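Side-chain contact in PT26-6P (Thermococcus sp., PDB 2WB7), which is of unknown function but is encoded by an extrachromosomal mobile element of euryarchaea and combines immunoglobulin-like domains with a helical domain: residues K483-M486 with A487-Y491. Residues are numbered along the deposited sequence; the frame is centred on the assembly and turned at random.
Sequences KHEM and AGDYY
The carboxylates of Glu485 and Asp489, one helical turn apart, meet obliquely, their planes 67° apart, and OE2 of Glu485 comes 3.8 Å from OD2 of Asp489. Lys425 forms salt bridges to Glu485 OE2 and Asp489 OD1, and probably offsets the repulsion between the two acids. Glu485 holds CG anti to its own nitrogen (chi1 -165°) and runs out extended, which carries its carboxylate to the backbone N-H groups of Val390 and Met391. Asp489 folds back over the turn instead, CG beside its own N (chi1 -73°), with OD2 3.2 Å from Glu485 O, a meeting of two acceptors; its OD1 is also hydrogen-bonded to Tyr455 OH. Cutting Asp489 down to an alanine would probably leave Lys425 with one carboxylate fewer and the Tyr455 hydroxyl without this partner. Glu485 and Asp489 both lie on helix 471-499 of the helical domain, and Lys425 and Tyr455 reach them from helices 408-438 and 442-465. Along helix 471-499 ordinary i to i+4 bonds run from Ala487 N to Lys483 O (2.8 Å) and from Gly488 N to His484 O (2.9 Å). Further along the same helix, the Tyr490 ring sits obliquely against the carbonyl of Met486, a selenomethionine in this crystal, with CD2 3.2 Å from Met486 O, while the hydroxyl reaches Ser237 O, tying the helix to a loop.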
loop_
_atom_site.group_PDB
_atom_site.type_symbol
_atom_site.label_atom_id
_atom_site.label_comp_id
_atom_site.label_asym_id
_atom_site.label_seq_id
_atom_site.Cartn_x
_atom_site.Cartn_y
_atom_site.Cartn_z
ATOM N N LYS A 483 9.612 -10.092 28.904
ATOM C CA LYS A 483 8.791 -9.338 27.963
ATOM C C LYS A 483 8.522 -7.927 28.454
ATOM O O LYS A 483 8.433 -6.999 27.645
ATOM C CB LYS A 483 7.462 -10.030 27.717
ATOM C CG LYS A 483 7.548 -11.520 27.608
ATOM C CD LYS A 483 8.400 -12.003 26.471
ATOM C CE LYS A 483 7.867 -13.360 25.998
ATOM N NZ LYS A 483 8.929 -14.391 25.863
ATOM N N HIS A 484 8.357 -7.764 29.766
ATOM C CA HIS A 484 8.232 -6.419 30.327
ATOM C C HIS A 484 9.483 -5.608 30.014
ATOM O O HIS A 484 9.375 -4.445 29.641
ATOM C CB HIS A 484 7.957 -6.418 31.845
ATOM C CG HIS A 484 6.519 -6.647 32.210
ATOM N ND1 HIS A 484 5.478 -5.966 31.613
ATOM C CD2 HIS A 484 5.950 -7.476 33.118
ATOM C CE1 HIS A 484 4.331 -6.372 32.131
ATOM N NE2 HIS A 484 4.590 -7.297 33.037
ATOM N N GLU A 485 10.668 -6.200 30.151
ATOM C CA GLU A 485 11.879 -5.451 29.817
ATOM C C GLU A 485 11.919 -5.082 28.333
ATOM O O GLU A 485 12.388 -3.999 27.965
ATOM C CB GLU A 485 13.168 -6.183 30.195
ATOM C CG GLU A 485 14.345 -5.221 30.172
ATOM C CD GLU A 485 15.714 -5.867 29.897
ATOM O OE1 GLU A 485 15.812 -7.111 29.907
ATOM O OE2 GLU A 485 16.694 -5.096 29.678
HETATM N N MSE A 486 11.430 -5.992 27.492
HETATM C CA MSE A 486 11.369 -5.771 26.051
HETATM C C MSE A 486 10.418 -4.626 25.712
HETATM O O MSE A 486 10.726 -3.766 24.870
HETATM C CB MSE A 486 10.922 -7.050 25.365
HETATM C CG MSE A 486 11.983 -8.151 25.343
HETATM SE SE MSE A 486 11.156 -9.879 24.922
HETATM C CE MSE A 486 12.692 -10.963 24.424
ATOM N N ALA A 487 9.264 -4.620 26.386
ATOM C CA ALA A 487 8.271 -3.561 26.271
ATOM C C ALA A 487 8.859 -2.204 26.666
ATOM O O ALA A 487 8.771 -1.231 25.926
ATOM C CB ALA A 487 7.096 -3.898 27.125
ATOM N N GLY A 488 9.495 -2.152 27.826
ATOM C CA GLY A 488 10.155 -0.946 28.280
ATOM C C GLY A 488 11.210 -0.490 27.302
ATOM O O GLY A 488 11.338 0.712 27.032
ATOM N N ASP A 489 11.973 -1.438 26.764
ATOM C CA ASP A 489 12.978 -1.102 25.746
ATOM C C ASP A 489 12.345 -0.431 24.526
ATOM O O ASP A 489 12.892 0.528 23.975
ATOM C CB ASP A 489 13.802 -2.325 25.346
ATOM C CG ASP A 489 14.784 -2.739 26.438
ATOM O OD1 ASP A 489 15.105 -1.894 27.315
ATOM O OD2 ASP A 489 15.241 -3.905 26.425
ATOM N N TYR A 490 11.175 -0.922 24.128
ATOM C CA TYR A 490 10.464 -0.336 22.999
ATOM C C TYR A 490 10.077 1.092 23.345
ATOM O O TYR A 490 10.365 2.013 22.581
ATOM C CB TYR A 490 9.203 -1.138 22.652
ATOM C CG TYR A 490 9.440 -2.407 21.857
ATOM C CD1 TYR A 490 10.195 -2.393 20.693
ATOM C CD2 TYR A 490 8.891 -3.623 22.269
ATOM C CE1 TYR A 490 10.415 -3.565 19.948
ATOM C CE2 TYR A 490 9.089 -4.794 21.531
ATOM C CZ TYR A 490 9.855 -4.752 20.373
ATOM O OH TYR A 490 10.049 -5.907 19.660
ATOM N N TYR A 491 9.423 1.261 24.497
ATOM C CA TYR A 491 8.939 2.575 24.945
ATOM C C TYR A 491 10.036 3.617 24.925
ATOM O O TYR A 491 9.822 4.771 24.548
ATOM C CB TYR A 491 8.321 2.496 26.341
ATOM C CG TYR A 491 6.845 2.171 26.310
ATOM C CD1 TYR A 491 6.329 1.166 27.091
ATOM C CD2 TYR A 491 5.976 2.868 25.472
ATOM C CE1 TYR A 491 5.000 0.861 27.066
ATOM C CE2 TYR A 491 4.639 2.573 25.433
ATOM C CZ TYR A 491 4.156 1.564 26.239
ATOM O OH TYR A 491 2.825 1.236 26.212
#